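Local coordinates for protein glutamate receptor 1 (Adineta vaga, PDB 4IO2) that binds glutamate between the two lobes of its extracellular ligand-binding domain and, as in related receptors, probably gates an ion channel, at residues 60-65 / 77-82; 84-87 / 91-94; 209-214 / 219-224. All coordinates share one frame; numbering follows the deposited sequence.

Contact 1: 60-65 / 77-82; sequences LAPPNT and GDYDIA
The ring of Tyr-79 is the one aromatic group here, and it reaches Ala-61 and Pro-62 with its hydroxyl end rather than with a face. At that end OH sits 3.7 Å from CA of Ala-61 and 4.1 Å from CD of Pro-62, the proline ring coming from the opposite direction. One face of the tyrosine carries CB of its neighbour Asp-78, which stands 3.9 Å above the ring plane and toward the rim; Leu-70 and Ala-73 of helix 67-75 also pack on the tyrosine. With CG anti to its own carbonyl carbon (chi1 -52°), the ring swings out from 77-82 toward 60-65. No direct hydrogen bond joins the two segments. Instead a water sits 2.6 Å from Tyr-79 OH and gives a weak bond of 3.3 Å to O of Leu-60, so the phenol is tied to the other segment at second hand. The segments mark the two ends of a beta-alpha-beta crossover in the solute-binding-protein fold: strand 55-60 runs out into 60-65, helix 67-75 follows, and 77-82 brings the chain back to strand 81-82, with strand 9-14 lying between the two in the parallel sheet. Gly-77 closes the helix with positive phi in a Schellman motif. On the outgoing side, Pro-62 to Thr-65 is a type I beta turn, and O of Pro-62 is gripped twice from the same face of its plane, by Thr-65 N at 3.0 Å and by Thr-65 OG1 at 2.7 Å, the hydroxyl tilted 24° from that plane.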
# COMPACT_ATOMS: atom_id res chain seq x y z
N LEU A 60 -15.68 21.10 -1.55
CA LEU A 60 -15.51 20.54 -2.89
C LEU A 60 -14.62 21.46 -3.74
O LEU A 60 -14.88 22.68 -3.85
CB LEU A 60 -16.87 20.38 -3.54
CG LEU A 60 -16.94 19.85 -4.98
CD1 LEU A 60 -16.42 18.42 -5.03
CD2 LEU A 60 -18.38 19.96 -5.50
N ALA A 61 -13.59 20.87 -4.33
CA ALA A 61 -12.72 21.64 -5.23
C ALA A 61 -13.56 22.12 -6.41
O ALA A 61 -14.48 21.43 -6.87
CB ALA A 61 -11.57 20.81 -5.70
N PRO A 62 -13.24 23.30 -6.92
CA PRO A 62 -13.91 23.82 -8.11
C PRO A 62 -13.87 22.84 -9.27
O PRO A 62 -12.91 22.10 -9.41
CB PRO A 62 -13.08 25.07 -8.45
CG PRO A 62 -12.52 25.50 -7.17
CD PRO A 62 -12.24 24.25 -6.39
N PRO A 63 -14.87 22.88 -10.14
CA PRO A 63 -15.10 21.86 -11.18
C PRO A 63 -13.85 21.51 -12.01
O PRO A 63 -13.59 20.33 -12.31
CB PRO A 63 -16.16 22.50 -12.09
CG PRO A 63 -16.72 23.65 -11.34
CD PRO A 63 -15.75 24.05 -10.29
N ASN A 64 -13.08 22.50 -12.38
CA ASN A 64 -11.99 22.20 -13.30
C ASN A 64 -10.67 21.78 -12.66
O ASN A 64 -9.69 21.50 -13.34
CB ASN A 64 -11.80 23.39 -14.23
CG ASN A 64 -13.01 23.61 -15.13
OD1 ASN A 64 -13.71 22.65 -15.51
ND2 ASN A 64 -13.28 24.88 -15.47
N THR A 65 -10.68 21.65 -11.34
CA THR A 65 -9.46 21.33 -10.58
C THR A 65 -8.89 19.98 -10.98
O THR A 65 -9.60 18.98 -11.01
CB THR A 65 -9.75 21.32 -9.07
OG1 THR A 65 -10.37 22.57 -8.73
CG2 THR A 65 -8.48 21.13 -8.27
N GLY A 77 -2.10 26.31 1.25
CA GLY A 77 -2.85 26.61 2.47
C GLY A 77 -4.35 26.68 2.29
O GLY A 77 -5.03 27.08 3.23
N ASP A 78 -4.87 26.24 1.13
CA ASP A 78 -6.30 26.37 0.83
C ASP A 78 -7.16 25.37 1.59
O ASP A 78 -8.36 25.59 1.78
CB ASP A 78 -6.58 26.20 -0.66
CG ASP A 78 -5.90 27.26 -1.54
OD1 ASP A 78 -5.12 28.12 -1.05
OD2 ASP A 78 -6.17 27.19 -2.76
N TYR A 79 -6.52 24.29 2.02
CA TYR A 79 -7.17 23.22 2.78
C TYR A 79 -6.18 22.78 3.86
O TYR A 79 -4.98 23.02 3.75
CB TYR A 79 -7.48 22.01 1.87
CG TYR A 79 -8.26 22.34 0.61
CD1 TYR A 79 -9.61 22.69 0.66
CD2 TYR A 79 -7.64 22.37 -0.62
CE1 TYR A 79 -10.32 23.00 -0.49
CE2 TYR A 79 -8.34 22.67 -1.78
CZ TYR A 79 -9.67 23.01 -1.72
OH TYR A 79 -10.32 23.30 -2.90
N ASP A 80 -6.69 22.09 4.87
CA ASP A 80 -5.85 21.42 5.87
C ASP A 80 -5.46 20.02 5.48
O ASP A 80 -4.31 19.63 5.66
CB ASP A 80 -6.53 21.43 7.24
CG ASP A 80 -6.79 22.84 7.72
OD1 ASP A 80 -5.85 23.68 7.69
OD2 ASP A 80 -7.94 23.14 8.08
N ILE A 81 -6.42 19.26 4.98
CA ILE A 81 -6.14 17.95 4.39
C ILE A 81 -6.96 17.83 3.11
O ILE A 81 -7.90 18.60 2.90
CB ILE A 81 -6.44 16.75 5.33
CG1 ILE A 81 -7.93 16.69 5.70
CG2 ILE A 81 -5.57 16.85 6.57
CD1 ILE A 81 -8.33 15.43 6.53
N ALA A 82 -6.62 16.87 2.28
CA ALA A 82 -7.44 16.53 1.10
C ALA A 82 -7.60 15.01 1.02
O ALA A 82 -6.65 14.25 1.17
CB ALA A 82 -6.84 17.10 -0.21
O HOH W 1 -12.53 24.67 -2.62

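Contact 2: 84-87 / 91-94; sequences GDIT and ARRE. With GLU (glutamic acid), chain E.
Arg-92 turns the edge of its guanidinium to Thr-87 and the bound glutamate, with Thr-87 O and the ligand O both near its plane. The chain is extended from CG to NE, which carries the group out from helix 90-93 to the ligand. NH1 gives two bonds: a nearly straight one (170°) to the ligand O at 2.8 Å, and a more bent one (141°) to O of Thr-87 at 2.9 Å, lying in the carbonyl plane on a lone pair. NH2 takes the ligand OXT at 2.9 Å and also bonds Thr-68 OG1. Ile-86 comes in aslant, with its CG2 4.0 Å from NH1. From 84-87, Thr-87 N adds a 2.8 Å bond to the ligand O. A leucine in place of Arg-92 would probably leave the buried carboxylate without its charged mate and Thr-87 O without this donor. This is how glutamate receptors hold the alpha-carboxylate and amino group of the ligand: a cation meets the carboxylate, two neutral oxygens, Asp-85 O at 2.8 Å and Thr-87 OG1 at 2.9 Å, accept from the ligand amino N, the ligand also bonds the carboxylate of Asp-180, and the paired charges probably keep it zwitterionic.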
# COMPACT_ATOMS: atom_id res chain seq x y z
N GLY A 84 -9.35 11.81 -1.14
CA GLY A 84 -9.93 11.35 -2.37
C GLY A 84 -9.11 10.23 -2.97
O GLY A 84 -8.26 9.59 -2.33
N ASP A 85 -9.37 9.96 -4.24
CA ASP A 85 -8.61 9.00 -5.05
C ASP A 85 -7.35 9.69 -5.57
O ASP A 85 -7.21 9.91 -6.76
CB ASP A 85 -9.45 8.42 -6.19
CG ASP A 85 -10.19 9.45 -7.06
OD1 ASP A 85 -10.39 10.60 -6.66
OD2 ASP A 85 -10.64 9.06 -8.18
N ILE A 86 -6.46 10.04 -4.62
CA ILE A 86 -5.29 10.85 -4.90
C ILE A 86 -4.05 9.98 -4.77
O ILE A 86 -3.72 9.47 -3.68
CB ILE A 86 -5.19 12.03 -3.91
CG1 ILE A 86 -6.47 12.88 -3.90
CG2 ILE A 86 -4.03 12.90 -4.24
CD1 ILE A 86 -6.59 13.79 -2.68
N THR A 87 -3.39 9.75 -5.90
CA THR A 87 -2.22 8.90 -5.93
C THR A 87 -1.01 9.51 -5.25
O THR A 87 -0.66 10.67 -5.47
CB THR A 87 -1.88 8.53 -7.38
OG1 THR A 87 -3.04 7.95 -8.00
CG2 THR A 87 -0.72 7.52 -7.47
N ALA A 91 6.87 13.07 -7.01
CA ALA A 91 6.83 14.51 -7.27
C ALA A 91 5.90 15.19 -6.28
O ALA A 91 6.20 16.30 -5.80
CB ALA A 91 6.35 14.84 -8.72
N ARG A 92 4.76 14.60 -5.97
CA ARG A 92 3.86 15.24 -4.99
C ARG A 92 4.45 15.26 -3.58
O ARG A 92 4.26 16.21 -2.84
CB ARG A 92 2.47 14.57 -5.02
CG ARG A 92 1.70 14.87 -6.29
CD ARG A 92 0.52 13.93 -6.48
NE ARG A 92 -0.18 14.20 -7.72
CZ ARG A 92 -1.22 13.50 -8.17
NH1 ARG A 92 -1.69 12.51 -7.44
NH2 ARG A 92 -1.81 13.85 -9.31
N ARG A 93 5.16 14.20 -3.23
CA ARG A 93 5.76 14.09 -1.90
C ARG A 93 6.83 15.15 -1.64
O ARG A 93 7.12 15.43 -0.48
CB ARG A 93 6.31 12.66 -1.73
CG ARG A 93 6.92 12.38 -0.35
CD ARG A 93 5.88 12.37 0.76
NE ARG A 93 6.45 12.21 2.08
CZ ARG A 93 6.88 13.23 2.83
NH1 ARG A 93 6.83 14.48 2.37
NH2 ARG A 93 7.38 12.99 4.04
N GLU A 94 7.36 15.75 -2.70
CA GLU A 94 8.28 16.86 -2.51
C GLU A 94 7.60 18.07 -1.87
O GLU A 94 8.25 18.87 -1.22
CB GLU A 94 8.86 17.31 -3.85
CG GLU A 94 9.79 16.33 -4.45
CD GLU A 94 11.21 16.34 -3.84
OE1 GLU A 94 11.46 17.08 -2.84
OE2 GLU A 94 12.08 15.59 -4.37
N GLU E . -5.52 9.08 -8.84
CA GLU E . -5.14 9.95 -9.95
C GLU E . -4.20 11.05 -9.46
O GLU E . -4.08 11.25 -8.22
CB GLU E . -6.35 10.59 -10.64
CG GLU E . -7.40 9.63 -11.19
CD GLU E . -6.97 8.81 -12.41
OE1 GLU E . -5.89 9.07 -12.94
OE2 GLU E . -7.77 7.96 -12.88
OXT GLU E . -3.56 11.72 -10.31

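Contact 3: 209-214 / 219-224; sequences IVTPKE and KDLDVN
Leu-221 drops its side chain from helix 218-230 onto Ile-209 and Thr-211 at the end of strand 200-211. In this bilobed, solute-binding-protein-like domain the strand runs antiparallel to 103-112 and ends beside strand 81-82, and the helix follows it within a few residues, so the contact folds the helix back over the strand that precedes it. Along the helix, Lys-219 comes first and packs on Glu-94 of the second subunit. Asp-220 packs on Met-52 of helix 40-52, and its OD2 accepts from N of Leu-5. Leu-221 carries the contact alone. Its CG stands anti to the backbone N (chi1 177°), which sends CD2 down between two methyls: CG2 of Ile-209 at 4.0 Å and CG2 of Thr-211 at 4.1 Å. The leucine and Ile-209 meet at a slant, whereas the threonine slides past in the opposite sense. For Thr-211, chi1 of 79° sets CG2, not the hydroxyl, against the leucine, so the meeting is wholly apolar. Asp-222 uses OD1 to hold N of Asn-100, and its OD2 pairs with Arg-93 of the second subunit, putting this helix in the dimer interface, as in related glutamate receptors. Val-223 packs on the same arginine of that subunit, and its N bonds O of Lys-219 at 2.9 Å. Asn-224 closes the segment by doubling back on the turn before it: O of Asp-220 takes Asn-224 N at 3.2 Å on one face of its plane and, on the other, Asn-224 ND2 at 2.8 Å, in a nearly straight bond of 174°.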
# COMPACT_ATOMS: atom_id res chain seq x y z
N ILE A 209 -4.22 10.26 2.11
CA ILE A 209 -4.75 11.57 2.48
C ILE A 209 -3.60 12.58 2.41
O ILE A 209 -2.54 12.35 2.96
CB ILE A 209 -5.42 11.53 3.87
CG1 ILE A 209 -6.64 10.62 3.78
CG2 ILE A 209 -5.81 12.95 4.30
CD1 ILE A 209 -7.38 10.47 5.10
N VAL A 210 -3.81 13.69 1.71
CA VAL A 210 -2.81 14.72 1.58
C VAL A 210 -2.82 15.58 2.82
O VAL A 210 -3.87 16.02 3.25
CB VAL A 210 -3.09 15.61 0.34
CG1 VAL A 210 -1.96 16.60 0.16
CG2 VAL A 210 -3.29 14.80 -0.91
N THR A 211 -1.64 15.85 3.36
CA THR A 211 -1.48 16.72 4.53
C THR A 211 -0.30 17.66 4.28
O THR A 211 0.53 17.41 3.43
CB THR A 211 -1.24 15.94 5.84
OG1 THR A 211 0.11 15.50 5.93
CG2 THR A 211 -2.14 14.73 5.98
N PRO A 212 -0.18 18.69 5.10
CA PRO A 212 1.03 19.49 5.01
C PRO A 212 2.26 18.66 5.35
O PRO A 212 2.14 17.72 6.14
CB PRO A 212 0.81 20.60 6.05
CG PRO A 212 -0.69 20.68 6.18
CD PRO A 212 -1.16 19.26 6.04
N LYS A 213 3.43 19.06 4.86
CA LYS A 213 4.64 18.46 5.34
C LYS A 213 4.84 18.80 6.81
O LYS A 213 4.43 19.86 7.28
CB LYS A 213 5.83 18.96 4.52
CG LYS A 213 5.81 18.40 3.10
CD LYS A 213 7.12 18.68 2.40
CE LYS A 213 7.25 20.12 2.02
NZ LYS A 213 8.56 20.33 1.30
N GLU A 214 5.45 17.87 7.54
CA GLU A 214 5.77 18.08 8.96
C GLU A 214 4.55 18.47 9.80
O GLU A 214 4.63 19.33 10.66
CB GLU A 214 6.92 19.10 9.11
CG GLU A 214 8.18 18.61 8.43
CD GLU A 214 9.27 19.62 8.39
OE1 GLU A 214 9.36 20.43 9.35
OE2 GLU A 214 10.05 19.60 7.41
N LYS A 219 0.51 11.73 13.32
CA LYS A 219 0.36 10.45 14.02
C LYS A 219 -1.10 10.15 14.30
O LYS A 219 -1.57 9.02 14.12
CB LYS A 219 1.18 10.43 15.31
CG LYS A 219 1.13 9.09 16.10
CD LYS A 219 1.85 9.22 17.40
CE LYS A 219 0.95 9.85 18.42
NZ LYS A 219 1.53 9.66 19.76
N ASP A 220 -1.85 11.13 14.77
CA ASP A 220 -3.27 10.86 15.11
C ASP A 220 -4.03 10.37 13.90
O ASP A 220 -4.77 9.38 13.97
CB ASP A 220 -3.91 12.15 15.74
CG ASP A 220 -5.28 11.92 16.42
OD1 ASP A 220 -5.54 10.85 17.00
OD2 ASP A 220 -6.10 12.88 16.47
N LEU A 221 -3.81 11.01 12.76
CA LEU A 221 -4.53 10.61 11.56
C LEU A 221 -4.07 9.20 11.15
O LEU A 221 -4.91 8.34 10.83
CB LEU A 221 -4.35 11.61 10.42
CG LEU A 221 -5.01 11.24 9.10
CD1 LEU A 221 -6.53 11.10 9.27
CD2 LEU A 221 -4.66 12.25 8.05
N ASP A 222 -2.77 8.96 11.12
CA ASP A 222 -2.25 7.66 10.67
C ASP A 222 -2.74 6.51 11.54
O ASP A 222 -3.14 5.46 11.04
CB ASP A 222 -0.70 7.68 10.63
CG ASP A 222 -0.13 8.32 9.37
OD1 ASP A 222 -0.89 8.69 8.43
OD2 ASP A 222 1.12 8.50 9.36
N VAL A 223 -2.66 6.66 12.86
CA VAL A 223 -3.11 5.60 13.76
C VAL A 223 -4.59 5.28 13.50
O VAL A 223 -4.99 4.11 13.50
CB VAL A 223 -2.88 6.01 15.23
CG1 VAL A 223 -3.62 5.11 16.22
CG2 VAL A 223 -1.37 6.01 15.53
N ASN A 224 -5.41 6.30 13.29
CA ASN A 224 -6.79 6.08 13.04
C ASN A 224 -7.08 5.44 11.68
O ASN A 224 -7.97 4.60 11.57
CB ASN A 224 -7.58 7.37 13.24
CG ASN A 224 -7.88 7.62 14.67
OD1 ASN A 224 -8.86 7.09 15.20
ND2 ASN A 224 -7.04 8.39 15.34

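How the contacts relate
Along the chain the contacts come in series, 1 then 2 then 3, all within the same solute-binding-protein-like domain. Contacts 1 and 2 adjoin in sequence, their centres about 13 Å apart, as strand 81-82 leads toward helix 90-93 and the glutamate pocket. Contact 3 returns much later yet packs against both: Val-210 N lies 2.9 Å from Ala-82 O, a probable hydrogen bond, and CG2 of Val-210 lies 3.9 Å from CD1 of Ile-86. Its centre is about 17 Å from that of contact 1 and 13 Å from that of contact 2. Contacts 2 and 3 both reach the second subunit, so the ligand-gripping segments and the dimer interface share a continuous body of protein.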